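Local coordinates for glutathione transferase (Leptospira interrogans serovar Lai, PDB 3UBK), which binds glutathione and probably transfers it to electrophilic compounds, at residues Leu20-Leu23 / Glu28-Gln31; Lys80-Pro83 / Glu88-Arg91; Val164-Leu169 / His177-Leu182. One frame throughout, in Å; residues are numbered along the deposited sequence. Where two conformers were deposited one is given.

Overall arrangement
All three contacts fold a helix against chain close to it in sequence, and they follow one another in series. Contact 1 joins helix 13-25 to strand 29-32 within the N-terminal domain and is partly buried; contact 2 packs the loop leading out of that domain on the first turn of helix 86-111, again partly buried, with one edge exposed. Contact 3, between helix 153-169 and the loop after it, is buried throughout and lies across the chain's centre from contact 1, their centres about 26 Å apart. Contacts 1 and 2 are held by apolar packing alone, whereas contact 3 adds a weak hydrogen bond from a histidine to a helix carbonyl.

Contact 1 (Leu20-Leu23 / Glu28-Gln31); sequences LGIL and EYEQ
The first torsion of Y29 (chi1 67°) sets CG between its own backbone N and carbonyl carbon and sends the ring from the strand toward helix 13-25, where I22 and L23 receive it. I22 answers with CG2, which lies opposite its backbone N and reaches CD1 of Y29 at 3.4 Å. The same methyl is 3.8 Å from Y29 CG, so it lies obliquely against the CD1 corner of the ring. L23 meets the outer end: its CD2 is 3.7 Å from Y29 CE1 and 3.6 Å from Y29 OH. The two methyls, both oblique to the ring, are spaced along its CD1-CE1 side, and no hydrogen bond spans the two segments. L23 also packs on L200 and V201 of helix 196-213, while Y29 touches K19 one turn back on its own partner helix. Two residues beyond Y29, the side-chain amide of Q31 bonds to K19 through OE1 and to G8 O and S10 OG through NE2. These pieces belong to the beta-alpha-beta unit formed by strand 4-7, helix 13-25 and strand 29-32, the opening unit of the thioredoxin-like N-terminal domain of glutathione transferases. With two methyls against one aromatic ring, the contact depends on shape and dispersion; the phenol hydroxyl meets just carbon across it, so helix and outermost strand are joined here by apolar packing without a directional polar link.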
ATOM      1  N   LEU A  20      16.138   1.152   6.785  1.00 31.78           N
ATOM      2  CA  LEU A  20      16.116   2.387   7.552  1.00 29.36           C
ATOM      3  C   LEU A  20      15.427   2.220   8.918  1.00 33.15           C
ATOM      4  O   LEU A  20      15.892   2.756   9.949  1.00 28.60           O
ATOM      5  CB  LEU A  20      15.413   3.499   6.752  1.00 31.91           C
ATOM      6  CG  LEU A  20      16.175   4.101   5.571  1.00 31.03           C
ATOM      7  CD1 LEU A  20      15.225   4.834   4.577  1.00 30.32           C
ATOM      8  CD2 LEU A  20      17.278   5.034   6.079  1.00 29.25           C
ATOM      9  N   GLY A  21      14.311   1.497   8.923  1.00 30.21           N
ATOM     10  CA  GLY A  21      13.556   1.259  10.157  1.00 31.89           C
ATOM     11  C   GLY A  21      14.319   0.365  11.117  1.00 30.80           C
ATOM     12  O   GLY A  21      14.386   0.650  12.304  1.00 31.53           O
ATOM     13  N   ILE A  22      14.900  -0.715  10.599  1.00 30.15           N
ATOM     14  CA  ILE A  22      15.712  -1.630  11.414  1.00 27.43           C
ATOM     15  C   ILE A  22      16.900  -0.895  12.050  1.00 30.56           C
ATOM     16  O   ILE A  22      17.159  -1.028  13.252  1.00 30.87           O
ATOM     17  CB  ILE A  22      16.220  -2.823  10.570  1.00 29.84           C
ATOM     18  CG1 ILE A  22      15.070  -3.790  10.240  1.00 28.89           C
ATOM     19  CG2 ILE A  22      17.350  -3.592  11.293  1.00 29.96           C
ATOM     20  CD1 ILE A  22      15.409  -4.845   9.131  1.00 26.67           C
ATOM     21  N   LEU A  23      17.621  -0.125  11.241  1.00 31.73           N
ATOM     22  CA  LEU A  23      18.804   0.597  11.715  1.00 30.44           C
ATOM     23  C   LEU A  23      18.443   1.636  12.753  1.00 34.93           C
ATOM     24  O   LEU A  23      19.148   1.801  13.747  1.00 30.09           O
ATOM     25  CB  LEU A  23      19.520   1.284  10.547  1.00 28.48           C
ATOM     26  CG  LEU A  23      20.251   0.296   9.637  1.00 33.43           C
ATOM     27  CD1 LEU A  23      20.751   1.011   8.369  1.00 32.05           C
ATOM     28  CD2 LEU A  23      21.402  -0.370  10.427  1.00 37.93           C
ATOM     29  N   GLU A  28      19.632  -5.711  15.483  1.00 39.50           N
ATOM     30  CA  GLU A  28      20.622  -6.495  14.751  1.00 45.62           C
ATOM     31  C   GLU A  28      19.954  -7.324  13.658  1.00 42.95           C
ATOM     32  O   GLU A  28      18.900  -7.922  13.877  1.00 42.39           O
ATOM     33  CB  GLU A  28      21.370  -7.437  15.690  1.00 44.80           C
ATOM     34  CG  GLU A  28      22.223  -6.732  16.732  1.00 61.85           C
ATOM     35  CD  GLU A  28      22.860  -7.708  17.704  1.00 81.14           C
ATOM     36  OE1 GLU A  28      22.937  -8.915  17.376  1.00 84.99           O
ATOM     37  OE2 GLU A  28      23.283  -7.270  18.794  1.00 89.96           O
ATOM     38  N   TYR A  29      20.582  -7.375  12.489  1.00 38.08           N
ATOM     39  CA  TYR A  29      20.031  -8.125  11.366  1.00 36.73           C
ATOM     40  C   TYR A  29      21.170  -8.599  10.466  1.00 39.26           C
ATOM     41  O   TYR A  29      22.282  -8.076  10.533  1.00 35.42           O
ATOM     42  CB  TYR A  29      19.098  -7.222  10.556  1.00 37.79           C
ATOM     43  CG  TYR A  29      19.834  -6.104   9.870  1.00 40.59           C
ATOM     44  CD1 TYR A  29      20.343  -5.033  10.602  1.00 29.10           C
ATOM     45  CD2 TYR A  29      20.033  -6.114   8.493  1.00 45.57           C
ATOM     46  CE1 TYR A  29      21.026  -4.007   9.989  1.00 40.36           C
ATOM     47  CE2 TYR A  29      20.719  -5.087   7.867  1.00 45.37           C
ATOM     48  CZ  TYR A  29      21.215  -4.040   8.618  1.00 52.86           C
ATOM     49  OH  TYR A  29      21.897  -3.016   8.007  1.00 59.73           O
ATOM     50  N   GLU A  30      20.895  -9.595   9.635  1.00 36.94           N
ATOM     51  CA  GLU A  30      21.789  -9.893   8.529  1.00 44.75           C
ATOM     52  C   GLU A  30      21.065  -9.645   7.216  1.00 42.19           C
ATOM     53  O   GLU A  30      19.910 -10.037   7.049  1.00 41.08           O
ATOM     54  CB  GLU A  30      22.311 -11.326   8.598  1.00 50.03           C
ATOM     55  CG  GLU A  30      23.642 -11.439   9.352  1.00 68.21           C
ATOM     56  CD  GLU A  30      24.362 -12.754   9.099  1.00 79.45           C
ATOM     57  OE1 GLU A  30      23.742 -13.681   8.524  1.00 77.59           O
ATOM     58  OE2 GLU A  30      25.550 -12.855   9.480  1.00 79.10           O
ATOM     59  N   GLN A  31      21.735  -8.971   6.293  1.00 37.49           N
ATOM     60  CA  GLN A  31      21.157  -8.755   4.981  1.00 38.99           C
ATOM     61  C   GLN A  31      21.682  -9.806   4.007  1.00 43.32           C
ATOM     62  O   GLN A  31      22.895  -9.970   3.845  1.00 43.02           O
ATOM     63  CB  GLN A  31      21.472  -7.349   4.483  1.00 41.15           C
ATOM     64  CG  GLN A  31      20.817  -7.001   3.168  1.00 40.92           C
ATOM     65  CD  GLN A  31      21.102  -5.568   2.752  1.00 42.41           C
ATOM     66  OE1 GLN A  31      21.796  -4.827   3.460  1.00 42.58           O
ATOM     67  NE2 GLN A  31      20.566  -5.166   1.604  1.00 37.85           N
TER

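Contact 2 (Lys80-Pro83 / Glu88-Arg91); sequences KLIP and EAAR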
ATOM      1  N   LYS A  80       9.117   4.931  17.448  1.00 29.10           N
ATOM      2  CA  LYS A  80       7.852   4.329  17.083  1.00 30.69           C
ATOM      3  C   LYS A  80       7.543   4.713  15.647  1.00 29.60           C
ATOM      4  O   LYS A  80       7.268   5.885  15.354  1.00 32.66           O
ATOM      5  CB  LYS A  80       6.780   4.852  18.033  1.00 32.68           C
ATOM      6  CG  LYS A  80       6.989   4.317  19.452  1.00 50.07           C
ATOM      7  CD  LYS A  80       6.068   4.955  20.469  1.00 62.14           C
ATOM      8  CE  LYS A  80       6.435   4.508  21.890  1.00 67.65           C
ATOM      9  NZ  LYS A  80       6.449   3.011  22.057  1.00 58.15           N
ATOM     10  N   LEU A  81       7.610   3.744  14.741  1.00 27.91           N
ATOM     11  CA  LEU A  81       7.389   4.036  13.332  1.00 27.97           C
ATOM     12  C   LEU A  81       5.951   4.467  13.105  1.00 29.52           C
ATOM     13  O   LEU A  81       5.671   5.268  12.224  1.00 29.52           O
ATOM     14  CB  LEU A  81       7.743   2.829  12.464  1.00 30.61           C
ATOM     15  CG  LEU A  81       9.180   2.333  12.668  1.00 29.14           C
ATOM     16  CD1 LEU A  81       9.430   1.151  11.767  1.00 28.80           C
ATOM     17  CD2 LEU A  81      10.190   3.460  12.380  1.00 27.68           C
ATOM     18  N   ILE A  82       5.050   3.943  13.927  1.00 28.85           N
ATOM     19  CA  ILE A  82       3.650   4.336  13.910  1.00 29.20           C
ATOM     20  C   ILE A  82       3.425   5.079  15.208  1.00 31.52           C
ATOM     21  O   ILE A  82       3.495   4.471  16.279  1.00 30.75           O
ATOM     22  CB  ILE A  82       2.691   3.099  13.922  1.00 32.51           C
ATOM     23  CG1 ILE A  82       2.939   2.172  12.726  1.00 34.14           C
ATOM     24  CG2 ILE A  82       1.249   3.549  13.964  1.00 32.18           C
ATOM     25  CD1 ILE A  82       2.797   2.867  11.374  1.00 24.46           C
ATOM     26  N   PRO A  83       3.162   6.391  15.132  1.00 29.84           N
ATOM     27  CA  PRO A  83       2.953   7.161  16.355  1.00 32.46           C
ATOM     28  C   PRO A  83       1.799   6.634  17.195  1.00 35.84           C
ATOM     29  O   PRO A  83       0.832   6.075  16.666  1.00 28.20           O
ATOM     30  CB  PRO A  83       2.599   8.554  15.834  1.00 35.79           C
ATOM     31  CG  PRO A  83       3.277   8.638  14.508  1.00 31.39           C
ATOM     32  CD  PRO A  83       3.168   7.247  13.929  1.00 32.78           C
ATOM     33  N   GLU A  88      -1.955  11.255  14.309  1.00 34.44           N
ATOM     34  CA  GLU A  88      -0.566  11.341  13.851  0.50 34.66           C
ATOM     35  C   GLU A  88      -0.212  10.087  13.034  1.00 35.86           C
ATOM     36  O   GLU A  88       0.473  10.144  12.016  1.00 32.13           O
ATOM     37  CB  GLU A  88       0.388  11.482  15.060  0.50 33.11           C
ATOM     38  CG  GLU A  88       0.248  12.815  15.839  0.50 41.34           C
ATOM     39  CD  GLU A  88       1.168  12.942  17.072  0.50 48.86           C
ATOM     40  OE1 GLU A  88       2.091  12.116  17.267  0.50 28.86           O
ATOM     41  OE2 GLU A  88       0.964  13.897  17.857  0.50 42.68           O
ATOM     42  N   ALA A  89      -0.675   8.934  13.515  1.00 32.39           N
ATOM     43  CA  ALA A  89      -0.424   7.667  12.813  1.00 29.71           C
ATOM     44  C   ALA A  89      -1.040   7.677  11.411  1.00 30.37           C
ATOM     45  O   ALA A  89      -0.427   7.218  10.443  1.00 30.80           O
ATOM     46  CB  ALA A  89      -0.985   6.503  13.607  1.00 31.36           C
ATOM     47  N   ALA A  90      -2.273   8.168  11.309  1.00 31.66           N
ATOM     48  CA  ALA A  90      -2.937   8.227  10.010  1.00 33.08           C
ATOM     49  C   ALA A  90      -2.122   9.077   9.039  1.00 29.34           C
ATOM     50  O   ALA A  90      -1.910   8.687   7.882  1.00 37.07           O
ATOM     51  CB  ALA A  90      -4.375   8.766  10.159  1.00 34.32           C
ATOM     52  N   ARG A  91      -1.651  10.233   9.515  1.00 32.12           N
ATOM     53  CA  ARG A  91      -0.872  11.150   8.681  1.00 32.43           C
ATOM     54  C   ARG A  91       0.424  10.469   8.258  1.00 34.80           C
ATOM     55  O   ARG A  91       0.829  10.543   7.102  1.00 30.39           O
ATOM     56  CB  ARG A  91      -0.598  12.466   9.430  1.00 35.78           C
ATOM     57  CG  ARG A  91       0.294  13.455   8.672  1.00 43.32           C
TER
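P83 lies against the first turn of helix 86-111, its ring facing E88 and A89. The tighter part gathers round the methyl of A89: CB of A89 is 3.7 Å from I82 CG2 and 3.6 Å from the carbonyl O of P83, while the proline ring sets its CD 3.8 Å from A89 CA. With CG1 of I82 beside the backbone N (chi1 -58°), CG2 stands anti to that N and meets A89; the side chain also touches R93 of the same helix and E69 of helix 64-74. With only a methyl at A89, the CA atoms of P83 and A89 are 4.9 Å apart. Toward solvent the contact thins out. There E88, exposed and modelled in two conformers, covers the proline with the base of its side chain, CB to P83 CB 3.7 Å. On the loop side D72 accepts the backbone N-H groups of L81 and I82, and at the helix start D85 OD1 takes the N-H of E88. The arrangement is that of the linker between the two domains of a glutathione transferase, where the chain leaves the thioredoxin-like domain and turns into the first long helix of the all-helical C-terminal domain.

Contact 3 (Val164-Leu169 / His177-Leu182); sequences VLDEEL and HPLDLL
The imidazole of H177 points its NE2 corner at the last turn of helix 153-169, between the carbonyl of D166 and the side chain of L169. NE2 of H177 donates to D166 O at 2.8 Å, but the bond is bent (126°) and weak, and the carbonyl oxygen lies obliquely to the ring. L165 O approaches differently, at the ring edge and near its plane, 3.6 Å from H177 CE1. From L169 comes CB, again oblique, 3.2 Å from H177 NE2. The other nitrogen is turned back to its own segment: ND1 accepts the N-H of L179 at 3.3 Å, almost exactly in the ring plane, and this bond steadies the rotation of the imidazole. L179 packs on D166 too, from the side-chain side, its CD1 3.5 Å from D166 CB, with a looser contact to L165; its side chain also touches W185 of helix 185-193. D166 itself carries its carboxylate anti to the backbone N (chi1 171°), which brings OD2 to a weak hydrogen bond with W185 and leaves OD1 4.3 Å from H177 NE2 without contact. Behind the contact, L169 and P178 both meet L129 of helix 119-139, so the returning loop is wedged among three helices of the C-terminal domain. With ND1 acting as acceptor and NE2 as donor, the imidazole needs no second proton; the D166 carboxylate might favour protonation, but R170, beside both, would probably offset it, and a neutral ring bridging loop and helix end is the simplest reading of the chemistry.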
ATOM      1  N   VAL A 164      15.942   8.030  -4.351  1.00 50.08           N
ATOM      2  CA  VAL A 164      16.036   7.310  -5.618  1.00 55.14           C
ATOM      3  C   VAL A 164      15.323   8.071  -6.736  1.00 59.96           C
ATOM      4  O   VAL A 164      15.822   8.151  -7.866  1.00 57.99           O
ATOM      5  CB  VAL A 164      15.431   5.896  -5.514  1.00 54.91           C
ATOM      6  CG1 VAL A 164      15.061   5.373  -6.898  1.00 59.47           C
ATOM      7  CG2 VAL A 164      16.394   4.946  -4.808  1.00 48.66           C
ATOM      8  N   LEU A 165      14.163   8.635  -6.410  1.00 60.21           N
ATOM      9  CA  LEU A 165      13.386   9.409  -7.367  1.00 65.39           C
ATOM     10  C   LEU A 165      14.166  10.632  -7.810  1.00 67.83           C
ATOM     11  O   LEU A 165      14.181  10.975  -8.989  1.00 67.83           O
ATOM     12  CB  LEU A 165      12.046   9.829  -6.765  1.00 64.57           C
ATOM     13  CG  LEU A 165      10.926   8.790  -6.854  1.00 72.76           C
ATOM     14  CD1 LEU A 165      11.465   7.371  -6.718  1.00 73.84           C
ATOM     15  CD2 LEU A 165       9.855   9.063  -5.807  1.00 82.42           C
ATOM     16  N   ASP A 166      14.816  11.282  -6.852  1.00 66.86           N
ATOM     17  CA  ASP A 166      15.618  12.461  -7.130  1.00 69.83           C
ATOM     18  C   ASP A 166      16.719  12.174  -8.158  1.00 76.27           C
ATOM     19  O   ASP A 166      16.744  12.771  -9.237  1.00 76.10           O
ATOM     20  CB  ASP A 166      16.224  12.999  -5.835  1.00 67.36           C
ATOM     21  CG  ASP A 166      17.244  14.083  -6.080  1.00 72.45           C
ATOM     22  OD1 ASP A 166      17.673  14.234  -7.242  1.00 79.50           O
ATOM     23  OD2 ASP A 166      17.620  14.782  -5.113  1.00 72.21           O
ATOM     24  N   GLU A 167      17.622  11.257  -7.825  1.00 76.31           N
ATOM     25  CA  GLU A 167      18.753  10.963  -8.700  1.00 80.57           C
ATOM     26  C   GLU A 167      18.314  10.400 -10.051  1.00 80.64           C
ATOM     27  O   GLU A 167      18.686  10.920 -11.105  1.00 80.84           O
ATOM     28  CB  GLU A 167      19.717   9.987  -8.023  1.00 80.55           C
ATOM     29  CG  GLU A 167      20.964   9.700  -8.842  1.00 90.04           C
ATOM     30  CD  GLU A 167      21.664   8.422  -8.418  1.00100.09           C
ATOM     31  OE1 GLU A 167      21.449   7.976  -7.270  1.00103.49           O
ATOM     32  OE2 GLU A 167      22.427   7.863  -9.235  1.00102.86           O
ATOM     33  N   GLU A 168      17.518   9.335 -10.006  1.00 81.38           N
ATOM     34  CA  GLU A 168      17.114   8.596 -11.200  1.00 81.94           C
ATOM     35  C   GLU A 168      16.319   9.411 -12.224  1.00 83.95           C
ATOM     36  O   GLU A 168      16.136   8.968 -13.359  1.00 86.00           O
ATOM     37  CB  GLU A 168      16.305   7.362 -10.805  1.00 80.58           C
ATOM     38  CG  GLU A 168      17.095   6.303 -10.056  1.00 88.48           C
ATOM     39  CD  GLU A 168      17.766   5.309 -10.983  1.00 98.99           C
ATOM     40  OE1 GLU A 168      18.400   4.358 -10.477  1.00 95.45           O
ATOM     41  OE2 GLU A 168      17.655   5.473 -12.217  1.00102.32           O
ATOM     42  N   LEU A 169      15.846  10.592 -11.834  1.00 82.50           N
ATOM     43  CA  LEU A 169      14.974  11.373 -12.711  1.00 81.66           C
ATOM     44  C   LEU A 169      15.610  12.646 -13.263  1.00 81.46           C
ATOM     45  O   LEU A 169      15.044  13.280 -14.150  1.00 81.04           O
ATOM     46  CB  LEU A 169      13.648  11.714 -12.016  1.00 78.17           C
ATOM     47  CG  LEU A 169      12.679  10.554 -11.774  1.00 80.79           C
ATOM     48  CD1 LEU A 169      11.365  11.067 -11.210  1.00 74.77           C
ATOM     49  CD2 LEU A 169      12.436   9.773 -13.050  1.00 77.75           C
ATOM     50  N   HIS A 177      12.639  18.933 -12.925  1.00 73.10           N
ATOM     51  CA  HIS A 177      12.438  17.904 -11.915  1.00 68.09           C
ATOM     52  C   HIS A 177      11.322  18.186 -10.960  1.00 61.34           C
ATOM     53  O   HIS A 177      11.353  19.122 -10.209  1.00 60.84           O
ATOM     54  CB  HIS A 177      13.716  17.742 -11.112  1.00 69.67           C
ATOM     55  CG  HIS A 177      14.002  16.336 -10.712  1.00 75.74           C
ATOM     56  ND1 HIS A 177      13.288  15.685  -9.739  1.00 79.88           N
ATOM     57  CD2 HIS A 177      14.929  15.458 -11.147  1.00 77.58           C
ATOM     58  CE1 HIS A 177      13.755  14.463  -9.599  1.00 81.36           C
ATOM     59  NE2 HIS A 177      14.750  14.299 -10.443  1.00 76.77           N
ATOM     60  N   PRO A 178      10.377  17.280 -10.950  1.00 58.83           N
ATOM     61  CA  PRO A 178       9.227  17.333 -10.049  1.00 60.04           C
ATOM     62  C   PRO A 178       9.657  17.562  -8.601  1.00 59.43           C
ATOM     63  O   PRO A 178       9.079  18.393  -7.902  1.00 56.23           O
ATOM     64  CB  PRO A 178       8.606  15.939 -10.200  1.00 62.06           C
ATOM     65  CG  PRO A 178       9.008  15.498 -11.573  1.00 63.06           C
ATOM     66  CD  PRO A 178      10.384  16.064 -11.780  1.00 55.21           C
ATOM     67  N   LEU A 179      10.675  16.832  -8.157  1.00 60.55           N
ATOM     68  CA  LEU A 179      11.115  16.930  -6.771  1.00 63.86           C
ATOM     69  C   LEU A 179      11.540  18.333  -6.365  1.00 63.55           C
ATOM     70  O   LEU A 179      11.457  18.697  -5.194  1.00 61.86           O
ATOM     71  CB  LEU A 179      12.230  15.930  -6.478  1.00 65.11           C
ATOM     72  CG  LEU A 179      11.726  14.742  -5.671  1.00 65.59           C
ATOM     73  CD1 LEU A 179      12.871  13.808  -5.332  1.00 66.78           C
ATOM     74  CD2 LEU A 179      11.053  15.258  -4.409  1.00 62.93           C
ATOM     75  N   ASP A 180      11.994  19.119  -7.335  1.00 64.12           N
ATOM     76  CA  ASP A 180      12.385  20.493  -7.054  1.00 61.95           C
ATOM     77  C   ASP A 180      11.192  21.279  -6.527  1.00 58.57           C
ATOM     78  O   ASP A 180      11.348  22.330  -5.902  1.00 59.81           O
ATOM     79  CB  ASP A 180      12.969  21.145  -8.309  1.00 67.24           C
ATOM     80  CG  ASP A 180      14.248  20.466  -8.771  1.00 72.32           C
ATOM     81  OD1 ASP A 180      15.254  20.526  -8.033  1.00 80.57           O
ATOM     82  OD2 ASP A 180      14.247  19.870  -9.869  1.00 82.07           O
ATOM     83  N   LEU A 181       9.994  20.755  -6.767  1.00 54.57           N
ATOM     84  CA  LEU A 181       8.774  21.402  -6.295  1.00 57.42           C
ATOM     85  C   LEU A 181       8.459  21.093  -4.826  1.00 55.31           C
ATOM     86  O   LEU A 181       7.705  21.827  -4.182  1.00 52.59           O
ATOM     87  CB  LEU A 181       7.594  21.016  -7.193  1.00 62.03           C
ATOM     88  CG  LEU A 181       7.748  21.438  -8.660  1.00 70.82           C
ATOM     89  CD1 LEU A 181       6.783  20.675  -9.565  1.00 71.26           C
ATOM     90  CD2 LEU A 181       7.568  22.951  -8.810  1.00 62.88           C
ATOM     91  N   LEU A 182       9.042  20.017  -4.294  1.00 52.25           N
ATOM     92  CA  LEU A 182       8.844  19.659  -2.882  1.00 47.86           C
ATOM     93  C   LEU A 182       9.658  20.546  -1.931  1.00 52.15           C
ATOM     94  O   LEU A 182      10.844  20.311  -1.683  1.00 50.05           O
ATOM     95  CB  LEU A 182       9.168  18.183  -2.638  1.00 47.04           C
ATOM     96  CG  LEU A 182       8.872  17.670  -1.220  1.00 47.69           C
ATOM     97  CD1 LEU A 182       7.445  17.975  -0.820  1.00 42.69           C
ATOM     98  CD2 LEU A 182       9.127  16.182  -1.126  1.00 45.29           C
TER